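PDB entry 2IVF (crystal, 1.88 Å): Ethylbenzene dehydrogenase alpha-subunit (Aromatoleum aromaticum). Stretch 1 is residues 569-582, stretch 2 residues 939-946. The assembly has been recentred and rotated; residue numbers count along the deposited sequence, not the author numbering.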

# COMPACT_ATOMS: atom_id res chain seq x y z
N ALA A 569 -9.56 36.39 3.98
CA ALA A 569 -10.20 37.14 2.91
C ALA A 569 -11.71 37.02 2.97
O ALA A 569 -12.41 37.72 2.23
CB ALA A 569 -9.69 36.65 1.53
N LEU A 570 -12.22 36.12 3.82
CA LEU A 570 -13.65 35.97 3.95
C LEU A 570 -14.17 36.97 4.99
O LEU A 570 -13.48 37.28 5.96
CB LEU A 570 -14.03 34.51 4.28
CG LEU A 570 -13.60 33.40 3.29
CD1 LEU A 570 -14.09 32.00 3.77
CD2 LEU A 570 -14.05 33.60 1.82
N LYS A 571 -15.38 37.48 4.76
CA LYS A 571 -15.93 38.54 5.59
C LYS A 571 -16.67 37.97 6.79
O LYS A 571 -17.04 38.72 7.71
CB LYS A 571 -16.83 39.44 4.74
CG LYS A 571 -18.10 38.76 4.15
CD LYS A 571 -18.73 39.70 3.10
CE LYS A 571 -20.26 39.73 3.13
NZ LYS A 571 -20.74 40.95 2.44
N LYS A 572 -16.87 36.66 6.80
CA LYS A 572 -17.59 36.01 7.88
C LYS A 572 -17.34 34.51 7.95
O LYS A 572 -16.67 33.92 7.10
CB LYS A 572 -19.09 36.29 7.77
CG LYS A 572 -19.71 35.82 6.48
CD LYS A 572 -21.00 36.54 6.25
CE LYS A 572 -21.74 36.12 5.00
NZ LYS A 572 -23.10 36.78 5.00
N SER A 573 -17.84 33.92 9.03
CA SER A 573 -17.63 32.51 9.33
C SER A 573 -18.48 31.63 8.45
O SER A 573 -19.49 32.07 7.90
CB SER A 573 -18.02 32.18 10.77
OG SER A 573 -19.40 32.55 11.03
N PHE A 574 -18.05 30.38 8.39
CA PHE A 574 -18.78 29.29 7.78
C PHE A 574 -20.26 29.34 8.13
O PHE A 574 -21.09 29.31 7.24
CB PHE A 574 -18.24 27.95 8.26
CG PHE A 574 -19.01 26.78 7.73
CD1 PHE A 574 -18.73 26.27 6.47
CD2 PHE A 574 -20.03 26.22 8.48
CE1 PHE A 574 -19.46 25.23 5.97
CE2 PHE A 574 -20.77 25.13 7.98
CZ PHE A 574 -20.48 24.66 6.72
N GLY A 575 -20.60 29.43 9.41
CA GLY A 575 -22.00 29.41 9.82
C GLY A 575 -22.82 30.62 9.42
O GLY A 575 -24.04 30.53 9.21
N ALA A 576 -22.14 31.76 9.36
CA ALA A 576 -22.72 32.99 8.84
C ALA A 576 -23.03 32.88 7.35
O ALA A 576 -24.10 33.28 6.89
CB ALA A 576 -21.78 34.15 9.11
N TYR A 577 -22.09 32.33 6.58
CA TYR A 577 -22.35 31.99 5.19
C TYR A 577 -23.49 30.96 5.07
O TYR A 577 -24.36 31.11 4.21
CB TYR A 577 -21.09 31.45 4.53
CG TYR A 577 -20.12 32.51 4.04
CD1 TYR A 577 -20.36 33.20 2.85
CD2 TYR A 577 -18.94 32.77 4.72
CE1 TYR A 577 -19.43 34.16 2.36
CE2 TYR A 577 -18.01 33.73 4.26
CZ TYR A 577 -18.25 34.42 3.07
OH TYR A 577 -17.34 35.39 2.63
N LEU A 578 -23.50 29.95 5.93
CA LEU A 578 -24.61 28.97 5.95
C LEU A 578 -25.98 29.63 6.15
O LEU A 578 -26.93 29.35 5.41
CB LEU A 578 -24.38 27.93 7.06
CG LEU A 578 -25.43 26.84 7.26
CD1 LEU A 578 -25.65 26.01 6.02
CD2 LEU A 578 -24.97 25.96 8.40
N ASP A 579 -26.07 30.49 7.16
CA ASP A 579 -27.32 31.20 7.41
C ASP A 579 -27.78 31.99 6.20
O ASP A 579 -28.97 32.04 5.92
CB ASP A 579 -27.19 32.13 8.61
CG ASP A 579 -27.30 31.40 9.93
OD1 ASP A 579 -27.35 30.13 9.94
OD2 ASP A 579 -27.34 32.10 10.97
N GLU A 580 -26.84 32.65 5.52
CA GLU A 580 -27.15 33.44 4.34
C GLU A 580 -27.63 32.52 3.22
O GLU A 580 -28.60 32.81 2.52
CB GLU A 580 -25.91 34.21 3.90
CG GLU A 580 -26.22 35.19 2.80
CD GLU A 580 -24.99 35.72 2.11
OE1 GLU A 580 -23.90 35.70 2.70
OE2 GLU A 580 -25.13 36.17 0.96
N ALA A 581 -26.94 31.41 3.07
CA ALA A 581 -27.28 30.43 2.06
C ALA A 581 -28.65 29.82 2.28
O ALA A 581 -29.42 29.70 1.32
CB ALA A 581 -26.23 29.35 1.99
N LYS A 582 -28.99 29.46 3.51
CA LYS A 582 -30.36 28.94 3.74
C LYS A 582 -31.43 29.99 3.68
O LYS A 582 -32.56 29.67 3.33
CB LYS A 582 -30.52 28.09 4.99
CG LYS A 582 -30.04 28.65 6.28
CD LYS A 582 -29.18 27.53 6.98
CE LYS A 582 -30.03 26.43 7.66
NZ LYS A 582 -30.91 26.97 8.71
N MET A 939 -12.03 22.24 8.55
CA MET A 939 -12.70 23.50 8.24
C MET A 939 -13.26 23.43 6.82
O MET A 939 -12.49 23.29 5.88
CB MET A 939 -11.70 24.66 8.32
CG MET A 939 -11.10 24.91 9.69
SD MET A 939 -12.33 25.43 10.92
CE MET A 939 -12.72 27.11 10.41
N PRO A 940 -14.60 23.47 6.64
CA PRO A 940 -15.11 23.45 5.29
C PRO A 940 -15.01 24.81 4.65
O PRO A 940 -15.21 25.82 5.33
CB PRO A 940 -16.59 23.06 5.48
CG PRO A 940 -16.75 22.69 6.88
CD PRO A 940 -15.68 23.43 7.62
N LYS A 941 -14.76 24.84 3.35
CA LYS A 941 -14.62 26.10 2.63
C LYS A 941 -15.98 26.76 2.50
O LYS A 941 -16.85 26.23 1.83
CB LYS A 941 -13.93 25.92 1.25
CG LYS A 941 -13.73 27.27 0.55
CD LYS A 941 -12.56 27.25 -0.41
CE LYS A 941 -12.50 28.51 -1.25
NZ LYS A 941 -11.23 28.57 -2.05
N PRO A 942 -16.19 27.90 3.18
CA PRO A 942 -17.53 28.48 3.20
C PRO A 942 -18.10 28.86 1.83
O PRO A 942 -19.32 28.87 1.68
CB PRO A 942 -17.34 29.75 4.04
CG PRO A 942 -16.23 29.48 4.86
CD PRO A 942 -15.27 28.68 4.00
N LEU A 943 -17.23 29.16 0.85
CA LEU A 943 -17.70 29.57 -0.48
C LEU A 943 -18.43 28.40 -1.14
O LEU A 943 -19.25 28.60 -2.03
CB LEU A 943 -16.53 30.01 -1.37
CG LEU A 943 -15.83 31.31 -0.97
CD1 LEU A 943 -14.78 31.64 -2.04
CD2 LEU A 943 -16.84 32.40 -0.79
N HIS A 944 -18.17 27.19 -0.67
CA HIS A 944 -18.89 26.03 -1.18
C HIS A 944 -20.29 25.81 -0.65
O HIS A 944 -20.92 24.83 -1.00
CB HIS A 944 -18.03 24.79 -1.08
CG HIS A 944 -16.74 24.92 -1.81
ND1 HIS A 944 -15.83 23.88 -1.88
CD2 HIS A 944 -16.24 25.92 -2.57
CE1 HIS A 944 -14.78 24.28 -2.57
NE2 HIS A 944 -15.01 25.49 -3.03
N LEU A 945 -20.81 26.79 0.11
CA LEU A 945 -22.21 26.88 0.47
C LEU A 945 -22.95 27.68 -0.59
O LEU A 945 -24.16 27.76 -0.57
CB LEU A 945 -22.35 27.55 1.84
CG LEU A 945 -21.86 26.68 3.02
CD1 LEU A 945 -21.54 27.54 4.23
CD2 LEU A 945 -22.91 25.59 3.35
N ALA A 946 -22.23 28.24 -1.56
CA ALA A 946 -22.85 29.15 -2.51
C ALA A 946 -23.85 28.45 -3.39
O ALA A 946 -23.64 27.33 -3.79
CB ALA A 946 -21.80 29.85 -3.38

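What holds together two stretches that lie at least 364 residues apart in sequence wherever they touch? Packing alone does it: no hydrogen bond or salt bridge crosses between them, and the 527 Å² buried, both sides summed, comes mainly from apolar side chains. Several polar groups find partners within their own stretch. The helix that starts at Phe 574 is capped by Ser 573, whose OG accepts a weak hydrogen bond from Ala 576 N at 3.3 Å, while Lys 572 NZ reaches Glu 580 OE1 at 2.7 Å in a salt bridge. In the second stretch, the 3-10 segment 942-945 bonds its own backbone, as in Leu 945 N to Pro 942 O at 3.0 Å. What remains for the contact is chiefly a matter of shape.

Which bump has the most of its surface covered by the other stretch? Leu 945, the residue with the largest covered area, points its CA-to-CB bond toward the helix and seats CD1 in a hollow made by Phe 574, Tyr 577 and Leu 578. Leu 945 CD1 lies over one face of the Phe 574 ring, 3.9 Å from its centroid, in a CH-pi contact. It also touches the backbone, with Leu 945 CD1 3.5 Å from both Phe 574 O and Leu 578 N, and comes within 3.9 Å of Tyr 577 CB. The second methyl has a neighbour too: Leu 945 CD2 is 3.8 Å from Leu 578 CD1. One turn beyond Leu 578, the small side chain of Ala 581 lets the segment come close, its CB 3.7 Å from Leu 945 O and 4.3 Å from Leu 945 CB.

How do the prolines fit against the start of the helix? Pro 942 is a compact wedge among Leu 570, Phe 574 and Tyr 577, and its CA lies just 4.8 Å from Phe 574 CA. Pro 942 CG meets Leu 570 CD1 at 3.5 Å and Phe 574 CA at 3.9 Å, while Pro 942 CB approaches Tyr 577 CD2 at 3.5 Å. A closed ring suits such a place, since it offers a short, rigid hydrocarbon surface. Phe 574 leaves its backbone sideways, but with chi1 at t its ring reaches nearer the other stretch, where Pro 940 CB lies 3.6 Å from Phe 574 CE1. Pro 940 CG adds an off-centre CH-pi contact, 4.3 Å from the centroid of the Phe 574 ring.

What closes the packing around Leu 943? Its CA-to-CB bond points sideways, yet the end of its side chain comes nearer the first stretch, bringing Leu 943 CD2 to 4.0 Å from Leu 570 CD2 and 4.4 Å from Tyr 577 CE1. Leu 570, in the loop before the helix, thus spans two neighbours, with CD1 against Pro 942 and CD2 against Leu 943. Its branched end suits that double contact. His 944, by contrast, points away, and its NE2 is hydrogen-bonded elsewhere in the structure.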